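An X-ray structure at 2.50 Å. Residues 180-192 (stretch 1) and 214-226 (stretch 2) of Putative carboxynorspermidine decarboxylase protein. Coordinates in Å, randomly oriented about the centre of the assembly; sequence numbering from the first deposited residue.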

# COMPACT_ATOMS: atom_id res chain seq x y z
N ILE B 180 17.59 28.94 7.97
CA ILE B 180 17.19 28.47 9.30
C ILE B 180 17.71 29.39 10.45
O ILE B 180 16.97 29.73 11.38
N GLU B 181 18.97 29.81 10.35
CA GLU B 181 19.57 30.73 11.32
C GLU B 181 18.85 32.08 11.37
O GLU B 181 18.57 32.61 12.43
N GLU B 182 18.52 32.60 10.20
CA GLU B 182 17.89 33.90 10.06
C GLU B 182 16.46 33.94 10.62
O GLU B 182 16.04 34.95 11.17
N ARG B 183 15.73 32.84 10.48
CA ARG B 183 14.37 32.77 11.02
C ARG B 183 14.32 32.40 12.51
O ARG B 183 13.43 32.88 13.22
N PHE B 184 15.25 31.58 12.98
CA PHE B 184 15.13 31.04 14.33
C PHE B 184 16.42 31.08 15.14
O PHE B 184 16.42 30.68 16.31
N GLY B 185 17.50 31.55 14.52
CA GLY B 185 18.81 31.65 15.17
C GLY B 185 18.76 32.14 16.60
O GLY B 185 19.40 31.58 17.50
N ALA B 186 17.98 33.19 16.84
CA ALA B 186 17.90 33.76 18.18
C ALA B 186 17.36 32.70 19.14
O ALA B 186 17.91 32.51 20.22
N LEU B 187 16.32 31.98 18.72
CA LEU B 187 15.72 30.92 19.55
C LEU B 187 16.57 29.65 19.72
O LEU B 187 16.62 29.07 20.80
N ILE B 188 17.22 29.23 18.64
CA ILE B 188 18.07 28.03 18.66
C ILE B 188 19.17 28.13 19.73
O ILE B 188 19.36 27.20 20.51
N ALA B 189 19.87 29.26 19.77
CA ALA B 189 20.90 29.52 20.81
C ALA B 189 20.42 29.18 22.23
O ALA B 189 21.22 28.73 23.05
N ARG B 190 19.12 29.37 22.48
CA ARG B 190 18.55 29.27 23.84
C ARG B 190 18.18 27.84 24.26
O ARG B 190 17.94 27.58 25.44
N VAL B 191 18.12 26.92 23.31
CA VAL B 191 17.79 25.54 23.63
C VAL B 191 19.06 24.72 23.59
O VAL B 191 20.12 25.25 23.28
N ASP B 192 18.97 23.43 23.90
CA ASP B 192 20.20 22.69 23.91
C ASP B 192 20.30 21.52 22.94
O ASP B 192 21.31 20.83 22.93
N ALA B 214 32.07 19.86 8.61
CA ALA B 214 32.63 21.12 9.08
C ALA B 214 31.53 22.17 9.23
O ALA B 214 31.56 23.00 10.13
N ARG B 215 30.56 22.11 8.34
CA ARG B 215 29.43 23.02 8.41
C ARG B 215 28.52 22.66 9.60
O ARG B 215 27.94 23.55 10.24
N LEU B 216 28.42 21.36 9.89
CA LEU B 216 27.70 20.86 11.06
C LEU B 216 28.37 21.35 12.34
O LEU B 216 27.71 21.88 13.24
N ARG B 217 29.70 21.21 12.40
CA ARG B 217 30.47 21.69 13.55
C ARG B 217 30.18 23.16 13.87
O ARG B 217 29.94 23.51 15.03
N ALA B 218 30.19 23.99 12.84
CA ALA B 218 30.07 25.44 13.01
C ALA B 218 28.67 25.87 13.51
O ALA B 218 28.53 26.79 14.32
N PHE B 219 27.65 25.18 13.04
CA PHE B 219 26.32 25.44 13.53
C PHE B 219 26.23 25.04 15.00
O PHE B 219 25.71 25.79 15.82
N SER B 220 26.75 23.86 15.33
CA SER B 220 26.71 23.36 16.68
C SER B 220 27.57 24.20 17.61
O SER B 220 27.24 24.37 18.78
N ASP B 221 28.68 24.73 17.09
CA ASP B 221 29.59 25.58 17.88
C ASP B 221 28.97 26.95 18.17
O ASP B 221 28.85 27.35 19.32
N ARG B 222 28.57 27.64 17.12
CA ARG B 222 27.88 28.92 17.25
C ARG B 222 26.75 28.85 18.27
O ARG B 222 26.70 29.66 19.19
N TYR B 223 25.85 27.87 18.13
CA TYR B 223 24.62 27.86 18.94
C TYR B 223 24.68 27.07 20.25
O TYR B 223 23.75 27.16 21.06
N GLY B 224 25.77 26.34 20.47
CA GLY B 224 25.91 25.46 21.66
C GLY B 224 24.80 24.43 21.83
O GLY B 224 24.24 24.28 22.92
N VAL B 225 24.46 23.74 20.73
CA VAL B 225 23.41 22.71 20.69
C VAL B 225 23.98 21.37 20.20
O VAL B 225 24.96 21.35 19.47
N GLN B 226 23.38 20.27 20.61
CA GLN B 226 23.66 18.98 19.98
C GLN B 226 22.83 18.80 18.69
O GLN B 226 21.60 19.01 18.68

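The helix of stretch 1 and the helix of stretch 2, both begun earlier in the chain, meet at 66° between their N-to-C directions, with axes no closer than 9.8 Å. That spacing leaves room for long or large side chains between them, and the contact is built on an acidic knob, an aromatic knob and a small apolar patch.

Along stretch 2, Ala 214 lies out of reach, and Arg 215 is the first residue to matter. Its CA-to-CB bond points sideways, but a t, p, t course through chi1 to chi3 brings the guanidinium back to stretch 1. There Arg 215 NH2 donates to Glu 181 OE1 at 2.7 Å, a well-directed hydrogen bond within a salt bridge; the carboxylate oxygen lies near the guanidinium plane, at its edge. Arg 215 NE is satisfied elsewhere in the structure. Leu 216, Arg 217 and Ala 218 make no contact with stretch 1.

One turn on from Arg 215, Phe 219 also starts sideways and comes nearer through a t chi1. Two kinds of neighbour meet its ring: Glu 181 CG lies 3.9 Å from Phe 219 CE2, at the ring edge, and Ile 188 CG2 lies 3.9 Å from Phe 219 CZ. The aliphatic part of the glutamate thus packs against the edge of the aromatic ring while its carboxylate reaches polar partners. Ser 220, in the t rotamer, turns to its own stretch, where Ser 220 OG donates to Val 225 O at 2.9 Å and ties the last helical turns to the segment that follows. Asp 221 stays out of reach.

The CA-to-CB bond of Arg 222 points toward stretch 1 from an exposed position, the side chain extended t, t before an m chi3. Arg 222 NH1 forms a salt bridge with Glu 181 OE2 at 2.9 Å, although the hydrogen bond within it is weak, with an angle of 128°. Tyr 223, with chi1 m, completes the set around the acid: Tyr 223 OH donates to Glu 181 OE2 at 2.8 Å. Glu 181 (m, t) therefore sits as a knob among Arg 215, Phe 219, Arg 222 and Tyr 223, with both carboxylate oxygens engaged. Tyr 223 returns the arrangement, lodging among Glu 181, Gly 185, Ile 188 and Ala 189. Tyr 223 CB is 3.9 Å from Ile 188 CG2, and Tyr 223 CD1 is 3.9 Å from Ala 189 CB. An ideal CB on Gly 185 would clash with Glu 181 O of its own helix, at 2.2 Å, and would be tight against Tyr 223 OH, at 3.0 Å.

Gly 224 leaves the helix with positive phi, a conformation that favours glycine, and the chain turns to bring Val 225 (m) in toward stretch 1. Val 225 CG1 is 4.1 Å from Ile 188 CG2 and 4.3 Å from Val 191 CG2. Ile 188 (m, t) is thus shared by Phe 219, Tyr 223 and Val 225. At Gln 226 the side-chain end leads away and backbone takes over: Gln 226 N donates to Asp 192 O at 3.2 Å, nearly straight at 169°.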

# COMPACT_ATOMS: atom_id res chain seq x y z
CB ILE B 180 17.62 27.02 9.50
CG1 ILE B 180 16.70 26.10 8.69
CG2 ILE B 180 17.66 26.63 10.99
CD1 ILE B 180 17.14 24.62 8.65
CB GLU B 181 21.07 30.92 11.04
CG GLU B 181 21.89 29.61 11.17
CD GLU B 181 23.41 29.79 10.99
OE1 GLU B 181 23.97 29.12 10.10
OE2 GLU B 181 24.02 30.59 11.75
CB GLU B 182 17.90 34.32 8.60
CG GLU B 182 19.24 34.03 7.93
CD GLU B 182 19.47 34.85 6.67
OE1 GLU B 182 18.83 34.56 5.62
OE2 GLU B 182 20.31 35.77 6.72
CB ARG B 183 13.46 31.84 10.18
CG ARG B 183 12.58 32.57 9.15
CD ARG B 183 11.90 31.57 8.22
NE ARG B 183 10.70 32.11 7.56
CZ ARG B 183 10.70 32.87 6.46
NH1 ARG B 183 11.84 33.20 5.85
NH2 ARG B 183 9.55 33.30 5.95
CB PHE B 184 14.58 29.60 14.31
CG PHE B 184 13.31 29.41 13.51
CD1 PHE B 184 13.29 28.55 12.42
CD2 PHE B 184 12.14 30.10 13.83
CE1 PHE B 184 12.13 28.38 11.67
CE2 PHE B 184 10.97 29.94 13.08
CZ PHE B 184 10.97 29.08 12.00
CB ALA B 186 17.05 35.03 18.18
CB LEU B 187 14.34 30.55 19.00
CG LEU B 187 13.27 31.64 19.13
CD1 LEU B 187 11.98 31.20 18.48
CD2 LEU B 187 13.01 32.01 20.60
CB ILE B 188 18.63 27.73 17.24
CG1 ILE B 188 17.47 27.33 16.28
CG2 ILE B 188 19.70 26.64 17.29
CD1 ILE B 188 17.81 27.35 14.78
CB ALA B 189 21.39 30.99 20.75
CB ARG B 190 17.32 30.19 23.98
CG ARG B 190 17.61 31.69 23.88
CD ARG B 190 16.31 32.53 23.79
NE ARG B 190 15.34 32.17 24.84
CZ ARG B 190 14.12 32.69 24.97
NH1 ARG B 190 13.67 33.62 24.13
NH2 ARG B 190 13.34 32.26 25.96
CB VAL B 191 16.75 24.92 22.68
CG1 VAL B 191 15.44 25.67 22.78
CG2 VAL B 191 17.24 24.92 21.25
CB ASP B 192 20.67 22.36 25.34
CG ASP B 192 19.69 21.54 26.08
OD1 ASP B 192 19.06 20.72 25.39
OD2 ASP B 192 19.53 21.71 27.31
CB ALA B 214 33.68 21.60 8.11
CB ARG B 215 28.66 23.01 7.07
CG ARG B 215 27.43 23.89 7.05
CD ARG B 215 27.80 25.38 7.11
NE ARG B 215 26.63 26.27 7.15
CZ ARG B 215 26.13 26.80 8.28
NH1 ARG B 215 26.67 26.52 9.45
NH2 ARG B 215 25.08 27.60 8.23
CB LEU B 216 27.56 19.33 11.01
CG LEU B 216 26.63 18.69 9.95
CD1 LEU B 216 26.59 17.18 9.98
CD2 LEU B 216 25.23 19.20 10.04
CB ARG B 217 31.97 21.51 13.31
CG ARG B 217 32.54 20.18 13.81
CD ARG B 217 33.77 20.35 14.72
NE ARG B 217 34.27 19.05 15.16
CZ ARG B 217 33.83 18.38 16.22
NH1 ARG B 217 32.87 18.88 16.99
NH2 ARG B 217 34.33 17.19 16.53
CB ALA B 218 30.43 26.15 11.73
CB PHE B 219 25.29 24.66 12.73
CG PHE B 219 23.89 24.92 13.14
CD1 PHE B 219 23.32 24.20 14.18
CD2 PHE B 219 23.13 25.89 12.49
CE1 PHE B 219 22.01 24.45 14.57
CE2 PHE B 219 21.82 26.15 12.87
CZ PHE B 219 21.25 25.43 13.91
CB SER B 220 27.15 21.90 16.71
OG SER B 220 27.50 21.50 18.02
CB ASP B 221 30.95 25.73 17.19
CG ASP B 221 31.91 24.59 17.50
OD1 ASP B 221 31.58 23.72 18.33
OD2 ASP B 221 33.02 24.56 16.92
CB ARG B 222 27.36 29.37 15.87
CG ARG B 222 26.41 30.57 15.90
CD ARG B 222 26.04 31.03 14.52
NE ARG B 222 27.06 31.93 13.99
CZ ARG B 222 26.84 32.80 13.00
NH1 ARG B 222 25.64 32.90 12.43
NH2 ARG B 222 27.84 33.56 12.59
CB TYR B 223 23.41 27.48 18.08
CG TYR B 223 23.13 28.48 16.98
CD1 TYR B 223 22.55 29.72 17.27
CD2 TYR B 223 23.47 28.21 15.65
CE1 TYR B 223 22.31 30.65 16.27
CE2 TYR B 223 23.23 29.13 14.64
CZ TYR B 223 22.65 30.35 14.96
OH TYR B 223 22.42 31.29 13.97
CB VAL B 225 22.19 23.10 19.75
CG1 VAL B 225 21.40 24.33 20.28
CG2 VAL B 225 22.62 23.31 18.30
CB GLN B 226 23.41 17.82 20.95
CG GLN B 226 23.54 16.45 20.31
CD GLN B 226 24.99 16.06 20.03
OE1 GLN B 226 25.85 16.13 20.92
NE2 GLN B 226 25.26 15.60 18.79